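PDB 4DTH: VgrG protein from Vibrio cholerae, which carries an actin cross-linking toxin domain that binds ATP and magnesium and probably uses ATP to join actin monomers covalently. Local coordinates for residues N317-Q320 with Y321-G325; L112-A115 with T116-T120; V36-P39 with A40-Q44. All coordinates share one frame; numbering follows the deposited sequence. Where two conformers were deposited one is given.

Contact 1 (N317-Q320 with Y321-G325)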
loop_
_atom_site.group_PDB
_atom_site.type_symbol
_atom_site.label_atom_id
_atom_site.label_comp_id
_atom_site.label_asym_id
_atom_site.label_seq_id
_atom_site.Cartn_x
_atom_site.Cartn_y
_atom_site.Cartn_z
ATOM N N ASN A 317 2.819 15.097 21.179
ATOM C CA ASN A 317 3.369 15.044 19.836
ATOM C C ASN A 317 2.641 14.089 18.894
ATOM O O ASN A 317 2.404 14.455 17.748
ATOM C CB ASN A 317 4.873 14.827 19.868
ATOM C CG ASN A 317 5.593 16.121 20.170
ATOM O OD1 ASN A 317 5.681 17.007 19.312
ATOM N ND2 ASN A 317 6.056 16.288 21.408
ATOM N N VAL A 318 2.251 12.896 19.378
ATOM C CA VAL A 318 1.507 11.916 18.572
ATOM C C VAL A 318 0.107 12.493 18.290
ATOM O O VAL A 318 -0.334 12.476 17.142
ATOM C CB VAL A 318 1.445 10.507 19.244
ATOM C CG1 VAL A 318 0.419 9.600 18.553
ATOM C CG2 VAL A 318 2.826 9.837 19.254
ATOM N N PHE A 319 -0.565 13.021 19.333
ATOM C CA PHE A 319 -1.896 13.613 19.178
ATOM C C PHE A 319 -1.888 14.737 18.134
ATOM O O PHE A 319 -2.665 14.659 17.185
ATOM C CB PHE A 319 -2.473 14.079 20.532
ATOM C CG PHE A 319 -3.912 14.535 20.437
ATOM C CD1 PHE A 319 -4.221 15.851 20.103
ATOM C CD2 PHE A 319 -4.960 13.640 20.644
ATOM C CE1 PHE A 319 -5.554 16.264 19.978
ATOM C CE2 PHE A 319 -6.293 14.059 20.529
ATOM C CZ PHE A 319 -6.578 15.368 20.199
ATOM N N GLN A 320 -0.979 15.732 18.261
ATOM C CA GLN A 320 -0.863 16.861 17.322
ATOM C C GLN A 320 -0.512 16.399 15.908
ATOM O O GLN A 320 -1.084 16.901 14.938
ATOM C CB GLN A 320 0.175 17.895 17.815
ATOM C CG GLN A 320 0.124 19.232 17.042
ATOM C CD GLN A 320 1.360 20.106 17.164
ATOM O OE1 GLN A 320 2.405 19.710 17.691
ATOM N NE2 GLN A 320 1.275 21.320 16.634
ATOM N N TYR A 321 0.433 15.443 15.792
ATOM C CA TYR A 321 0.857 14.908 14.516
ATOM C C TYR A 321 -0.351 14.429 13.701
ATOM O O TYR A 321 -0.512 14.837 12.555
ATOM C CB TYR A 321 1.862 13.760 14.719
ATOM C CG TYR A 321 2.279 13.106 13.424
ATOM C CD1 TYR A 321 3.212 13.710 12.584
ATOM C CD2 TYR A 321 1.742 11.880 13.034
ATOM C CE1 TYR A 321 3.593 13.116 11.381
ATOM C CE2 TYR A 321 2.114 11.277 11.835
ATOM C CZ TYR A 321 3.043 11.898 11.013
ATOM O OH TYR A 321 3.420 11.307 9.842
ATOM N N PHE A 322 -1.189 13.579 14.303
ATOM C CA PHE A 322 -2.357 13.050 13.608
ATOM C C PHE A 322 -3.465 14.076 13.385
ATOM O O PHE A 322 -4.189 13.971 12.396
ATOM C CB PHE A 322 -2.860 11.767 14.270
ATOM C CG PHE A 322 -1.943 10.592 14.014
ATOM C CD1 PHE A 322 -1.643 10.193 12.714
ATOM C CD2 PHE A 322 -1.373 9.890 15.072
ATOM C CE1 PHE A 322 -0.782 9.114 12.469
ATOM C CE2 PHE A 322 -0.511 8.811 14.830
ATOM C CZ PHE A 322 -0.230 8.426 13.529
ATOM N N GLN A 323 -3.586 15.051 14.296
ATOM C CA GLN A 323 -4.581 16.122 14.233
ATOM C C GLN A 323 -4.326 17.058 13.028
ATOM O O GLN A 323 -5.284 17.436 12.353
ATOM C CB GLN A 323 -4.593 16.882 15.573
ATOM C CG GLN A 323 -5.266 18.247 15.559
ATOM C CD GLN A 323 -5.071 18.913 16.895
ATOM O OE1 GLN A 323 -4.064 19.585 17.140
ATOM N NE2 GLN A 323 -6.012 18.693 17.803
ATOM N N ASP A 324 -3.040 17.385 12.735
ATOM C CA ASP A 324 -2.630 18.244 11.630
ATOM C C ASP A 324 -2.578 17.489 10.292
ATOM O O ASP A 324 -2.063 18.014 9.307
ATOM C CB ASP A 324 -1.305 18.950 11.979
ATOM C CG ASP A 324 -1.366 19.841 13.215
ATOM O OD1 ASP A 324 -2.481 20.020 13.773
ATOM O OD2 ASP A 324 -0.303 20.337 13.636
ATOM N N GLY A 325 -3.112 16.266 10.277
ATOM C CA GLY A 325 -3.184 15.422 9.090
ATOM C C GLY A 325 -1.970 14.556 8.820
ATOM O O GLY A 325 -1.710 14.202 7.672
#

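Contact 2 (L112-A115 with T116-T120). With SO4 (sulfate ion), chain H.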
loop_
_atom_site.group_PDB
_atom_site.type_symbol
_atom_site.label_atom_id
_atom_site.label_comp_id
_atom_site.label_asym_id
_atom_site.label_seq_id
_atom_site.Cartn_x
_atom_site.Cartn_y
_atom_site.Cartn_z
ATOM N N LEU A 112 0.729 -13.490 -14.643
ATOM C CA LEU A 112 1.452 -14.716 -15.003
ATOM C C LEU A 112 1.823 -14.703 -16.477
ATOM O O LEU A 112 2.948 -15.076 -16.817
ATOM C CB LEU A 112 0.673 -15.982 -14.637
ATOM C CG LEU A 112 0.541 -16.263 -13.137
ATOM C CD1 LEU A 112 -0.586 -17.245 -12.877
ATOM C CD2 LEU A 112 1.868 -16.750 -12.531
ATOM N N TRP A 113 0.921 -14.196 -17.337
ATOM C CA TRP A 113 1.198 -14.068 -18.770
ATOM C C TRP A 113 2.383 -13.111 -18.964
ATOM O O TRP A 113 3.293 -13.417 -19.738
ATOM C CB TRP A 113 -0.026 -13.557 -19.571
ATOM C CG TRP A 113 0.384 -13.068 -20.939
ATOM C CD1 TRP A 113 0.771 -13.841 -21.994
ATOM C CD2 TRP A 113 0.657 -11.709 -21.316
ATOM N NE1 TRP A 113 1.234 -13.047 -23.019
ATOM C CE2 TRP A 113 1.185 -11.736 -22.627
ATOM C CE3 TRP A 113 0.507 -10.468 -20.672
ATOM C CZ2 TRP A 113 1.542 -10.573 -23.312
ATOM C CZ3 TRP A 113 0.858 -9.315 -21.355
ATOM C CH2 TRP A 113 1.344 -9.374 -22.670
ATOM N N LEU A 114 2.344 -11.934 -18.306
ATOM C CA LEU A 114 3.425 -10.956 -18.457
ATOM C C LEU A 114 4.778 -11.516 -18.018
ATOM O O LEU A 114 5.775 -11.270 -18.697
ATOM C CB LEU A 114 3.113 -9.607 -17.779
ATOM C CG LEU A 114 4.174 -8.518 -18.015
ATOM C CD1 LEU A 114 4.264 -8.124 -19.484
ATOM C CD2 LEU A 114 3.915 -7.304 -17.156
ATOM N N ALA A 115 4.801 -12.324 -16.937
ATOM C CA ALA A 115 6.041 -12.963 -16.481
ATOM C C ALA A 115 6.598 -13.882 -17.578
ATOM O O ALA A 115 7.801 -13.855 -17.829
ATOM C CB ALA A 115 5.793 -13.747 -15.205
ATOM N N THR A 116 5.727 -14.648 -18.271
ATOM C CA THR A 116 6.199 -15.493 -19.374
ATOM C C THR A 116 6.697 -14.640 -20.542
ATOM O O THR A 116 7.696 -14.988 -21.167
ATOM C CB THR A 116 5.158 -16.538 -19.809
ATOM O OG1 THR A 116 4.117 -15.919 -20.576
ATOM C CG2 THR A 116 4.601 -17.326 -18.643
ATOM N N HIS A 117 6.013 -13.515 -20.816
ATOM C CA HIS A 117 6.405 -12.576 -21.874
ATOM C C HIS A 117 7.790 -11.964 -21.555
ATOM O O HIS A 117 8.638 -11.856 -22.452
ATOM C CB HIS A 117 5.317 -11.496 -22.042
ATOM C CG HIS A 117 5.662 -10.456 -23.055
ATOM N ND1 HIS A 117 5.449 -10.664 -24.406
ATOM C CD2 HIS A 117 6.196 -9.225 -22.879
ATOM C CE1 HIS A 117 5.874 -9.563 -25.008
ATOM N NE2 HIS A 117 6.327 -8.669 -24.130
ATOM N N PHE A 118 8.025 -11.602 -20.275
ATOM C CA PHE A 118 9.314 -11.069 -19.808
ATOM C C PHE A 118 10.419 -12.120 -19.961
ATOM O O PHE A 118 11.545 -11.766 -20.316
ATOM C CB PHE A 118 9.216 -10.621 -18.342
ATOM C CG PHE A 118 8.758 -9.201 -18.070
ATOM C CD1 PHE A 118 9.316 -8.126 -18.760
ATOM C CD2 PHE A 118 7.875 -8.928 -17.031
ATOM C CE1 PHE A 118 8.949 -6.809 -18.454
ATOM C CE2 PHE A 118 7.507 -7.610 -16.731
ATOM C CZ PHE A 118 8.034 -6.563 -17.456
ATOM N N THR A 119 10.100 -13.408 -19.675
ATOM C CA THR A 119 11.041 -14.540 -19.813
ATOM C C THR A 119 11.572 -14.595 -21.260
ATOM O O THR A 119 12.779 -14.725 -21.458
ATOM C CB THR A 119 10.391 -15.858 -19.339
ATOM O OG1 THR A 119 9.969 -15.714 -17.980
ATOM C CG2 THR A 119 11.336 -17.065 -19.467
ATOM N N THR A 120 10.681 -14.444 -22.262
ATOM C CA THR A 120 11.082 -14.427 -23.672
ATOM C C THR A 120 11.858 -13.140 -23.965
ATOM O O THR A 120 12.874 -13.197 -24.648
ATOM C CB THR A 120 9.838 -14.594 -24.575
ATOM O OG1 THR A 120 9.252 -15.858 -24.281
ATOM C CG2 THR A 120 10.165 -14.527 -26.065
HETATM S S SO4 H . 3.157 -13.281 -26.170
HETATM O O1 SO4 H . 3.771 -14.136 -27.182
HETATM O O2 SO4 H . 4.056 -13.159 -25.000
HETATM O O3 SO4 H . 2.943 -11.953 -26.739
HETATM O O4 SO4 H . 1.874 -13.879 -25.740
#

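Contact 3 (V36-P39 with A40-Q44)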
loop_
_atom_site.group_PDB
_atom_site.type_symbol
_atom_site.label_atom_id
_atom_site.label_comp_id
_atom_site.label_asym_id
_atom_site.label_seq_id
_atom_site.Cartn_x
_atom_site.Cartn_y
_atom_site.Cartn_z
ATOM N N VAL A 36 14.482 -3.248 -14.336
ATOM C CA VAL A 36 14.159 -2.180 -15.273
ATOM C C VAL A 36 15.210 -1.092 -15.021
ATOM O O VAL A 36 15.556 -0.822 -13.865
ATOM C CB VAL A 36 12.704 -1.624 -15.179
ATOM C CG1 VAL A 36 12.401 -1.012 -13.806
ATOM C CG2 VAL A 36 12.423 -0.607 -16.297
ATOM N N ALA A 37 15.740 -0.501 -16.085
ATOM C CA ALA A 37 16.661 0.622 -15.935
ATOM C C ALA A 37 15.992 1.813 -16.594
ATOM O O ALA A 37 15.343 1.672 -17.637
ATOM C CB ALA A 37 17.999 0.324 -16.562
ATOM N N MET A 38 16.043 2.963 -15.923
ATOM C CA MET A 38 15.385 4.181 -16.383
ATOM C C MET A 38 16.223 5.406 -16.019
ATOM O O MET A 38 17.033 5.295 -15.092
ATOM C CB MET A 38 14.016 4.307 -15.695
ATOM C CG MET A 38 12.912 3.638 -16.447
ATOM S SD MET A 38 11.287 4.075 -15.798
ATOM C CE MET A 38 11.184 2.987 -14.513
ATOM N N PRO A 39 16.005 6.594 -16.652
ATOM C CA PRO A 39 16.732 7.801 -16.209
ATOM C C PRO A 39 16.494 8.082 -14.725
ATOM O O PRO A 39 15.456 7.706 -14.186
ATOM C CB PRO A 39 16.106 8.924 -17.047
ATOM C CG PRO A 39 15.560 8.249 -18.256
ATOM C CD PRO A 39 15.079 6.909 -17.765
ATOM N N ALA A 40 17.448 8.742 -14.065
ATOM C CA ALA A 40 17.306 9.118 -12.655
ATOM C C ALA A 40 16.108 10.061 -12.500
ATOM O O ALA A 40 15.796 10.816 -13.428
ATOM C CB ALA A 40 18.575 9.801 -12.175
ATOM N N ASN A 41 15.410 9.976 -11.353
ATOM C CA ASN A 41 14.233 10.793 -11.025
ATOM C C ASN A 41 13.040 10.595 -12.005
ATOM O O ASN A 41 12.183 11.474 -12.140
ATOM C CB ASN A 41 14.630 12.285 -10.794
ATOM C CG ASN A 41 13.627 13.139 -10.041
ATOM O OD1 ASN A 41 13.439 14.322 -10.351
ATOM N ND2 ASN A 41 12.955 12.574 -9.044
ATOM N N SER A 42 12.980 9.412 -12.665
ATOM C CA SER A 42 11.881 9.022 -13.565
ATOM C C SER A 42 10.631 8.750 -12.728
ATOM O O SER A 42 10.747 8.439 -11.539
ATOM C CB SER A 42 12.221 7.723 -14.295
ATOM O OG SER A 42 13.105 7.913 -15.385
ATOM N N ALA A 43 9.442 8.811 -13.353
ATOM C CA ALA A 43 8.190 8.475 -12.678
ATOM C C ALA A 43 8.214 6.970 -12.385
ATOM O O ALA A 43 8.880 6.218 -13.109
ATOM C CB ALA A 43 7.000 8.816 -13.565
ATOM N N GLN A 44 7.517 6.542 -11.316
ATOM C CA GLN A 44 7.486 5.136 -10.922
ATOM C C GLN A 44 6.837 4.251 -12.002
ATOM O O GLN A 44 7.329 3.161 -12.263
ATOM C CB GLN A 44 6.802 4.952 -9.552
ATOM C CG GLN A 44 7.267 5.921 -8.436
ATOM C CD GLN A 44 8.741 5.860 -8.094
ATOM O OE1 GLN A 44 9.442 6.882 -8.077
ATOM N NE2 GLN A 44 9.240 4.672 -7.785
#

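Contact 1 (N317-Q320 with Y321-G325)
Val318 and Phe322 lie side by side one turn apart at the end of helix 312-323, both side chains pointing the same way. CG1 of Val318 rests against the ring at CE2 of Phe322, 3.9 Å off. This branch stands opposite the backbone nitrogen (chi1 167°), which carries it along the helix toward the ring; CG of Phe322 sits beside its own nitrogen instead, and the ring swings back to meet the valine. On one face of the same ring, CD2 of Tyr321 stands over the centre, so the two aromatic neighbours pack on each other as well. Gln320 and Asp324 form a looser pair on the polar side: the glutamine chain is extended, its amide lies nearly perpendicular to the carboxylate (planes 80° apart), and Asp324 OD2 comes to 3.5 Å from Gln320 NE2. The amide of Gln323 is also steeply turned against the Phe319 ring, but Gln323 has two conformers and this approach is doubtful. Beneath the side chains runs the helical ladder, from Tyr321 N to Asn317 O at 2.9 Å down to Asp324 N to Gln320 O at 3.0 Å. Asp324 leaves the helical path, and Gly325, with positive phi (87°), is the C-prime residue of a Schellman motif: its N makes a weak bond to Phe322 O, and Gly326 N reaches back to Tyr321 O. The hydroxyl of Tyr321 bonds to Glu327 O just beyond. Phe322 stacks on Tyr235 of helix 221-245, which also touches Val318 and Phe319, while Phe319 also touches Met299, Ile302 and Leu306 of helix 292-307; the helix end thus packs against both helices.

Contact 2 (L112-A115 with T116-T120)
Trp113 O is held by two donors one turn on: His117 N at 2.9 Å, lying in the carbonyl plane, and Thr116 OG1 at 2.8 Å, approaching at a sharper C=O angle of 129°. The hydroxyl reaches back because it sits between the nitrogen and carbonyl carbon of its own residue (chi1 76°). Ala115 O is doubly held too, by Thr119 N at 3.0 Å and Thr119 OG1 at 2.9 Å, which arrive from opposite faces of its plane; the same hydroxyl accepts a bond from Ile166 N. On another side of the helix, CB of His117 lies over one face of the Trp113 indole, nearer its rim than its centre, and the two rings are inclined at 32°. Their nitrogens point to one sulfate, probably from the crystallisation liquor: Trp113 NE1 gives an almost straight bond to O4 at 2.9 Å, and His117 ND1 bonds to O2 at 2.9 Å, both oxygens at ring edges. Glu136 N is a further donor to the ion. On the buried side Leu114 leans on Phe118, CD2 of the leucine 3.6 Å from CE2 of the ring, while its CD1 lies over one ring face. Leu114 touches strands 56-68 and 140-144, and Phe118 strand 56-68: an amphipathic helix packed on beta strands, with threonine hydroxyls bonded back to carbonyls of the preceding turn.

Contact 3 (V36-P39 with A40-Q44)
Pro39 and Ser42 meet through a short bond: the serine hydroxyl OG donates to Pro39 O at 2.6 Å. It comes in well off the carbonyl direction, at a C=O angle of 122° and tilted out of the carbonyl plane. OG lies opposite the carbonyl carbon and beside the backbone nitrogen (chi1 -79°), which turns it in to the proline, where it is also 3.3 Å from the ring carbon Pro39 CD. The backbone bond from Ser42 N to the same Pro39 O is weak, at 3.4 Å, so the hydroxyl is the firmer of the two grips. The weak bond spans a type II beta turn from Pro39 to Ser42, and the hydroxyl bond adds to it. Ala40 and Asn41 form its corners, with positive phi at Asn41; it turns the chain as it leaves strand 34-38 on the way to strand 45-51. Met38, the last residue of the strand, starts its side chain toward the returning chain. Its CB is 3.7 Å from Ser42 OG and its SD 4.1 Å from Ser42 CB. Lys62 of strand 56-68 touches Met38, and its NZ bonds to Ser42 O. Pro39 also touches Trp84 and Lys148.

How the contacts relate
Along the chain contact 3 comes first, then contact 2, then contact 1, all within the actin cross-linking domain. Contacts 2 and 3 are neighbours, centres about 21 Å apart and nearest atoms about 7 Å, and both lean on strand 56-68: helix 101-124 on Phe58 and Leu60, the turn after strand 34-38 on Lys62. Contact 1 lies on helix 312-323, packed against helices 221-245 and 292-307, its centre about 45 Å from that of contact 2, on opposite sides of the chain's centre, and about 34 Å from that of contact 3. The ATP is about 6 Å from the side chain of Gln44 and about 12 Å from that of Tyr321, neither a contact.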